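Local coordinates for protein nucleoside-diphosphate sugar epimerase (SulA family) (Corynebacterium glutamicum, PDB 3OH8) that probably acts as an NAD(P)-dependent epimerase on nucleoside-diphosphate sugars through a Rossmann-type domain, at residues 76-81 / 89-94; 47-52 / 61-66; 365-370 / 415-420. One frame throughout, in Å; residues are numbered along the deposited sequence.

How the contacts relate
Contacts 1 and 2 belong to one antiparallel sheet and touch each other. Their centres are 9 Å apart, and strands 59-64 and 74-78 are neighbours there, joined by backbone bonds such as Val78 N to Arg63 O. Contact 1 is largely buried and adds a histidine-carboxylate bond to its backbone ladder. Contact 2 is the hairpin nearer the sheet margin; one face is buried and the other largely exposed. Contact 3 lies on the opposite side of the chain's centre, about 41 to 42 Å from the other two between centres. It joins a loop of the Rossmann-type domain to residues leading into helix 418-422, by van der Waals contact, largely of valine and prolines, instead of strand pairing.

Contact 1 of 3, residues 76-81 / 89-94; sequences TDVCLT and NWRHVH
Asp77 and His94 make the polar side-chain bond of this contact. His94 NE2 gives its hydrogen to Asp77 OD2 at 2.6 Å, with an N-H...O angle of 157°. The oxygen lies at the edge of the imidazole, near its plane. The nitrogen sits well above the carboxylate plane, and the two flat groups are turned 72° apart. Asp77 CG is anti to its carbonyl carbon (chi1 -54°), which turns it toward the His94 end of the pair.

The two histidine rings overlap. His94 NE2 lies 3.4 Å above the plane of the His92 ring, over its centre. Phe75 also stacks with His94, and Phe122 meets the His92 ring.

Backbone bonds hold the strands antiparallel. Asp77 and His92 form a hydrogen-bonded pair, with Asp77 N to His92 O and His92 N to Asp77 O both at 2.8 Å. Cys79 N to Trp90 O, 3.0 Å, extends the ladder.

Mostly aliphatic contacts line the face of Thr76, Val78, Arg91 and Val93. Val78 CG1 rests 3.6 Å from Arg91 CG, the two side chains lying side by side. Thr76 CG2 comes within 4.0 Å of Val93 CG2 and also lies over one face of the guanidinium. Thr76 OG1 is bonded to Gly68 O. On the other face, Trp90 packs against Met121 of helix 119-139 and meets Trp60 edge-to-face. Seven antiparallel strands followed by the long helix 119-139 are consistent with a START-like helix-grip fold.

His94 is buried and donates to a carboxylate from NE2. The nearby carboxylate would be expected to favour a hydrogen on NE2 and to stabilise positive charge on the ring, although the charge state is not seen.

Contact 2 of 3, residues 47-52 / 61-66; sequences DGTTIF and VARHDL
Ala62 pairs with Thr50 at the tight part of this contact. Thr50 N to Ala62 O and Ala62 N to Thr50 O are both 2.8 Å. The second bond is nearly in line with its carbonyl. The methyl of Ala62 points to the buried face, where it meets the edge of the Phe52 ring, CB to CE1 3.8 Å. Phe52 also meets the ring of Trp60.

His64 closes the other end of the buried side. Its backbone N bonds Gly48 O at 3.0 Å, with an angle of 171°. CG is anti to the carbonyl carbon (chi1 -73°), beside the backbone N, and the ring presents its edge to Asp47 O. ND1 makes a weak bond of 3.4 Å to this oxygen. The stronger partner of His64 ND1 is Arg44 O. The Asp47 carboxylate turns to Arg44 as a salt bridge.

Strands 49-53 and 59-64 form a beta hairpin within the antiparallel sheet. Strand 74-78 continues the sheet beyond 59-64.

The face of Thr49, Ile51, Val61 and Arg63 is more open to solvent. Here side chains meet at few points. Ile51 CD1 touches Val61 CG2 at 3.9 Å, the two side chains lying side by side. Thr49 CG2 meets Arg63 CG, an aliphatic carbon, at 3.7 Å.

Contact 3 of 3, residues 365-370 / 415-420; sequences VAPNPV and TAPAAL
Val365 and Pro417 form the centre of this contact. Val365 CG2 meets Pro417 CD at 3.6 Å. This methyl stands between the backbone N and carbonyl carbon of its own residue, CG1 being anti to the carbonyl carbon (chi1 -59°). The proline ring also lies against the Val365 carbonyl, with Pro417 CB 3.4 Å from Val365 O. Pro417 CG reaches Pro367 CA at 3.7 Å.

On the Thr415 side, Val365 CG1 lies 4.0 Å from Thr415 CB, and the two side chains cross at about a right angle. Pro369 CG packs on Thr415 O at 3.5 Å.

Further out, polar bonds set these pieces in place. Thr415 OG1 bonds Ser338 OG. Asn368 O accepts from Trp339 NE1, and its ND2 bonds Thr430 O. Pro417 centres an inverse gamma turn, with a weak Ala418 N to Ala416 O bond, and is the N-cap residue of helix 418-422. This helix start lies in the DUF1731 family region.

The two segments meet by van der Waals contact, partly of proline carbons on carbonyl oxygens, without hydrogen bonds between them. Their fit therefore depends on packing, and the buried Val365 carbonyl is covered by proline C-H groups without a hydrogen-bond donor in the model.

Contact 1 of 3, residues 76-81 / 89-94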
# COMPACT_ATOMS: atom_id res chain seq x y z
N THR A 76 -12.93 -0.15 -20.42
CA THR A 76 -12.17 0.93 -21.05
C THR A 76 -12.33 2.24 -20.28
O THR A 76 -13.46 2.60 -19.92
CB THR A 76 -12.64 1.13 -22.53
OG1 THR A 76 -12.40 -0.06 -23.29
CG2 THR A 76 -11.89 2.29 -23.18
N ASP A 77 -11.23 2.93 -20.02
CA ASP A 77 -11.28 4.24 -19.35
C ASP A 77 -11.13 5.34 -20.40
O ASP A 77 -10.26 5.24 -21.26
CB ASP A 77 -10.14 4.43 -18.33
CG ASP A 77 -10.07 3.33 -17.31
OD1 ASP A 77 -11.12 2.91 -16.78
OD2 ASP A 77 -8.94 2.89 -17.01
N VAL A 78 -11.93 6.39 -20.31
CA VAL A 78 -11.80 7.49 -21.26
C VAL A 78 -11.89 8.86 -20.59
O VAL A 78 -12.60 9.02 -19.61
CB VAL A 78 -12.85 7.41 -22.41
CG1 VAL A 78 -12.75 6.07 -23.13
CG2 VAL A 78 -14.25 7.63 -21.88
N CYS A 79 -11.14 9.83 -21.12
CA CYS A 79 -11.29 11.22 -20.69
C CYS A 79 -11.64 12.15 -21.84
O CYS A 79 -10.97 12.14 -22.88
CB CYS A 79 -10.03 11.73 -20.01
SG CYS A 79 -10.23 13.44 -19.47
N LEU A 80 -12.68 12.96 -21.66
CA LEU A 80 -13.14 13.88 -22.70
C LEU A 80 -12.68 15.33 -22.50
O LEU A 80 -12.59 16.09 -23.46
CB LEU A 80 -14.67 13.81 -22.86
CG LEU A 80 -15.59 14.33 -21.75
CD1 LEU A 80 -15.77 15.83 -21.87
CD2 LEU A 80 -16.95 13.63 -21.80
N THR A 81 -12.39 15.70 -21.26
CA THR A 81 -11.93 17.05 -20.96
C THR A 81 -10.47 17.07 -20.56
O THR A 81 -9.94 16.08 -20.06
CB THR A 81 -12.76 17.72 -19.85
OG1 THR A 81 -13.02 16.77 -18.81
CG2 THR A 81 -14.08 18.22 -20.41
N ASN A 89 -7.57 13.46 -23.86
CA ASN A 89 -7.68 12.60 -25.03
C ASN A 89 -7.13 11.22 -24.69
O ASN A 89 -6.46 10.57 -25.50
CB ASN A 89 -6.94 13.22 -26.21
CG ASN A 89 -7.63 12.94 -27.53
OD1 ASN A 89 -8.50 13.70 -27.96
ND2 ASN A 89 -7.23 11.86 -28.19
N TRP A 90 -7.42 10.78 -23.48
CA TRP A 90 -6.88 9.55 -22.93
C TRP A 90 -7.88 8.41 -23.12
O TRP A 90 -9.05 8.54 -22.77
CB TRP A 90 -6.58 9.77 -21.44
CG TRP A 90 -6.13 8.56 -20.66
CD1 TRP A 90 -6.94 7.64 -20.04
CD2 TRP A 90 -4.79 8.15 -20.41
NE1 TRP A 90 -6.17 6.69 -19.41
CE2 TRP A 90 -4.85 6.98 -19.62
CE3 TRP A 90 -3.53 8.66 -20.76
CZ2 TRP A 90 -3.70 6.31 -19.19
CZ3 TRP A 90 -2.40 7.99 -20.34
CH2 TRP A 90 -2.49 6.83 -19.55
N ARG A 91 -7.42 7.30 -23.69
CA ARG A 91 -8.28 6.14 -23.83
C ARG A 91 -7.52 4.86 -23.46
O ARG A 91 -6.58 4.47 -24.14
CB ARG A 91 -8.83 6.06 -25.26
CG ARG A 91 -10.13 5.29 -25.40
CD ARG A 91 -10.84 5.61 -26.73
NE ARG A 91 -12.10 4.89 -26.86
CZ ARG A 91 -12.21 3.68 -27.39
NH1 ARG A 91 -11.13 3.05 -27.84
NH2 ARG A 91 -13.40 3.09 -27.46
N HIS A 92 -7.95 4.20 -22.39
CA HIS A 92 -7.21 3.08 -21.82
C HIS A 92 -8.07 1.82 -21.89
O HIS A 92 -9.05 1.69 -21.17
CB HIS A 92 -6.83 3.41 -20.37
CG HIS A 92 -5.98 2.37 -19.70
ND1 HIS A 92 -5.73 1.14 -20.25
CD2 HIS A 92 -5.31 2.41 -18.52
CE1 HIS A 92 -4.95 0.44 -19.43
NE2 HIS A 92 -4.68 1.19 -18.38
N VAL A 93 -7.70 0.90 -22.78
CA VAL A 93 -8.40 -0.37 -22.88
C VAL A 93 -7.68 -1.44 -22.03
O VAL A 93 -6.47 -1.62 -22.14
CB VAL A 93 -8.48 -0.87 -24.35
CG1 VAL A 93 -9.18 -2.22 -24.41
CG2 VAL A 93 -9.20 0.16 -25.23
N HIS A 94 -8.45 -2.12 -21.19
CA HIS A 94 -7.93 -3.19 -20.33
C HIS A 94 -8.53 -4.50 -20.83
O HIS A 94 -9.73 -4.72 -20.69
CB HIS A 94 -8.38 -3.02 -18.87
CG HIS A 94 -8.14 -1.66 -18.30
ND1 HIS A 94 -7.22 -1.41 -17.29
CD2 HIS A 94 -8.74 -0.46 -18.55
CE1 HIS A 94 -7.25 -0.13 -16.97
NE2 HIS A 94 -8.16 0.46 -17.71

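Contact 2 of 3, residues 47-52 / 61-66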
# COMPACT_ATOMS: atom_id res chain seq x y z
N ASP A 47 -19.62 1.26 -17.12
CA ASP A 47 -19.87 2.69 -17.28
C ASP A 47 -19.59 3.35 -15.95
O ASP A 47 -19.01 2.74 -15.06
CB ASP A 47 -21.33 2.93 -17.71
CG ASP A 47 -22.34 2.26 -16.78
OD1 ASP A 47 -21.96 1.89 -15.64
OD2 ASP A 47 -23.51 2.10 -17.19
N GLY A 48 -20.02 4.60 -15.79
CA GLY A 48 -19.82 5.27 -14.51
C GLY A 48 -18.50 5.99 -14.46
O GLY A 48 -17.53 5.57 -15.10
N THR A 49 -18.44 7.07 -13.70
CA THR A 49 -17.25 7.89 -13.71
C THR A 49 -16.46 7.83 -12.41
O THR A 49 -16.97 7.47 -11.35
CB THR A 49 -17.56 9.36 -14.12
OG1 THR A 49 -17.66 10.20 -12.97
CG2 THR A 49 -18.86 9.43 -14.92
N THR A 50 -15.18 8.15 -12.52
CA THR A 50 -14.27 8.20 -11.39
C THR A 50 -13.61 9.57 -11.39
O THR A 50 -13.15 10.02 -12.44
CB THR A 50 -13.17 7.15 -11.55
OG1 THR A 50 -13.76 5.85 -11.60
CG2 THR A 50 -12.18 7.23 -10.38
N ILE A 51 -13.59 10.24 -10.24
CA ILE A 51 -12.94 11.55 -10.14
C ILE A 51 -11.57 11.39 -9.50
O ILE A 51 -11.44 10.77 -8.44
CB ILE A 51 -13.77 12.54 -9.26
CG1 ILE A 51 -15.26 12.56 -9.64
CG2 ILE A 51 -13.16 13.95 -9.33
CD1 ILE A 51 -15.57 13.24 -10.95
N PHE A 52 -10.55 11.94 -10.14
CA PHE A 52 -9.20 11.96 -9.57
C PHE A 52 -8.82 13.38 -9.16
O PHE A 52 -9.07 14.33 -9.90
CB PHE A 52 -8.17 11.49 -10.59
CG PHE A 52 -8.27 10.03 -10.95
CD1 PHE A 52 -9.21 9.59 -11.87
CD2 PHE A 52 -7.40 9.11 -10.39
CE1 PHE A 52 -9.29 8.25 -12.23
CE2 PHE A 52 -7.47 7.76 -10.74
CZ PHE A 52 -8.42 7.33 -11.65
N VAL A 61 -11.65 13.86 -14.56
CA VAL A 61 -12.90 13.12 -14.58
C VAL A 61 -12.75 11.98 -15.58
O VAL A 61 -12.77 12.21 -16.78
CB VAL A 61 -14.08 14.01 -14.99
CG1 VAL A 61 -15.38 13.20 -15.03
CG2 VAL A 61 -14.21 15.19 -14.02
N ALA A 62 -12.57 10.77 -15.07
CA ALA A 62 -12.46 9.61 -15.94
C ALA A 62 -13.80 8.92 -16.04
O ALA A 62 -14.60 8.96 -15.11
CB ALA A 62 -11.41 8.65 -15.40
N ARG A 63 -14.06 8.28 -17.18
CA ARG A 63 -15.35 7.68 -17.45
C ARG A 63 -15.14 6.30 -18.06
O ARG A 63 -14.29 6.14 -18.93
CB ARG A 63 -16.10 8.58 -18.43
CG ARG A 63 -17.62 8.56 -18.34
CD ARG A 63 -18.22 9.61 -19.28
NE ARG A 63 -19.49 9.18 -19.86
CZ ARG A 63 -19.60 8.48 -20.99
NH1 ARG A 63 -18.52 8.12 -21.67
NH2 ARG A 63 -20.80 8.14 -21.43
N HIS A 64 -15.90 5.30 -17.62
CA HIS A 64 -15.84 3.99 -18.26
C HIS A 64 -16.72 4.01 -19.51
O HIS A 64 -17.82 4.56 -19.49
CB HIS A 64 -16.29 2.88 -17.32
CG HIS A 64 -15.30 2.55 -16.24
ND1 HIS A 64 -15.68 2.27 -14.94
CD2 HIS A 64 -13.95 2.46 -16.26
CE1 HIS A 64 -14.61 2.01 -14.22
NE2 HIS A 64 -13.55 2.12 -14.99
N ASP A 65 -16.23 3.41 -20.58
CA ASP A 65 -16.90 3.47 -21.88
C ASP A 65 -17.68 2.19 -22.14
O ASP A 65 -17.10 1.10 -22.26
CB ASP A 65 -15.87 3.71 -22.98
CG ASP A 65 -16.50 3.86 -24.35
OD1 ASP A 65 -17.73 3.73 -24.46
OD2 ASP A 65 -15.74 4.09 -25.31
N LEU A 66 -19.00 2.31 -22.23
CA LEU A 66 -19.86 1.14 -22.43
C LEU A 66 -19.46 0.40 -23.69
O LEU A 66 -19.47 -0.83 -23.73
CB LEU A 66 -21.33 1.56 -22.51
CG LEU A 66 -22.38 0.55 -22.05
CD1 LEU A 66 -23.65 0.70 -22.88
CD2 LEU A 66 -21.87 -0.88 -22.13

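Contact 3 of 3, residues 365-370 / 415-420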
# COMPACT_ATOMS: atom_id res chain seq x y z
N VAL A 365 9.27 -4.11 9.78
CA VAL A 365 10.44 -3.52 9.14
C VAL A 365 10.90 -4.54 8.11
O VAL A 365 10.69 -5.73 8.28
CB VAL A 365 11.59 -3.30 10.16
CG1 VAL A 365 11.14 -2.37 11.30
CG2 VAL A 365 12.10 -4.64 10.70
N ALA A 366 11.51 -4.07 7.03
CA ALA A 366 12.10 -4.99 6.07
C ALA A 366 13.24 -5.75 6.74
O ALA A 366 13.83 -5.26 7.70
CB ALA A 366 12.61 -4.22 4.84
N PRO A 367 13.52 -6.97 6.27
CA PRO A 367 14.61 -7.81 6.79
C PRO A 367 15.97 -7.11 6.78
O PRO A 367 16.84 -7.49 7.56
CB PRO A 367 14.65 -9.00 5.82
CG PRO A 367 13.29 -9.06 5.20
CD PRO A 367 12.74 -7.65 5.21
N ASN A 368 16.15 -6.10 5.92
CA ASN A 368 17.47 -5.50 5.70
C ASN A 368 17.58 -4.00 5.97
O ASN A 368 17.52 -3.19 5.04
CB ASN A 368 17.95 -5.78 4.26
CG ASN A 368 18.17 -7.26 4.00
OD1 ASN A 368 18.97 -7.91 4.68
ND2 ASN A 368 17.45 -7.80 3.04
N PRO A 369 17.76 -3.61 7.25
CA PRO A 369 18.02 -2.19 7.52
C PRO A 369 19.36 -1.77 6.88
O PRO A 369 20.22 -2.62 6.69
CB PRO A 369 18.08 -2.12 9.05
CG PRO A 369 18.38 -3.53 9.49
CD PRO A 369 17.77 -4.43 8.46
N VAL A 370 19.51 -0.49 6.53
CA VAL A 370 20.73 -0.04 5.86
C VAL A 370 21.35 1.15 6.58
O VAL A 370 20.66 1.85 7.33
CB VAL A 370 20.47 0.37 4.39
CG1 VAL A 370 19.92 -0.82 3.59
CG2 VAL A 370 19.52 1.54 4.32
N THR A 415 16.77 -2.74 13.41
CA THR A 415 15.65 -3.61 13.73
C THR A 415 15.60 -4.85 12.81
O THR A 415 15.91 -4.78 11.62
CB THR A 415 14.31 -2.84 13.64
OG1 THR A 415 14.48 -1.50 14.11
CG2 THR A 415 13.26 -3.53 14.49
N ALA A 416 15.23 -5.98 13.39
CA ALA A 416 14.95 -7.19 12.61
C ALA A 416 13.49 -7.60 12.80
O ALA A 416 12.95 -7.52 13.91
CB ALA A 416 15.90 -8.34 13.01
N PRO A 417 12.83 -8.01 11.70
CA PRO A 417 11.47 -8.56 11.78
C PRO A 417 11.53 -10.03 12.20
O PRO A 417 11.12 -10.92 11.45
CB PRO A 417 10.96 -8.41 10.35
CG PRO A 417 12.21 -8.53 9.49
CD PRO A 417 13.36 -7.98 10.33
N ALA A 418 12.04 -10.28 13.40
CA ALA A 418 12.29 -11.65 13.85
C ALA A 418 11.01 -12.48 13.94
O ALA A 418 10.98 -13.64 13.52
CB ALA A 418 13.02 -11.65 15.20
N ALA A 419 9.96 -11.88 14.49
CA ALA A 419 8.71 -12.58 14.68
C ALA A 419 8.10 -13.00 13.33
O ALA A 419 7.57 -14.11 13.19
CB ALA A 419 7.75 -11.71 15.47
N LEU A 420 8.18 -12.12 12.34
CA LEU A 420 7.65 -12.43 11.02
C LEU A 420 8.49 -13.50 10.31
O LEU A 420 7.95 -14.43 9.69
CB LEU A 420 7.55 -11.16 10.16
CG LEU A 420 6.45 -10.21 10.64
CD1 LEU A 420 6.54 -8.87 9.93
CD2 LEU A 420 5.08 -10.86 10.43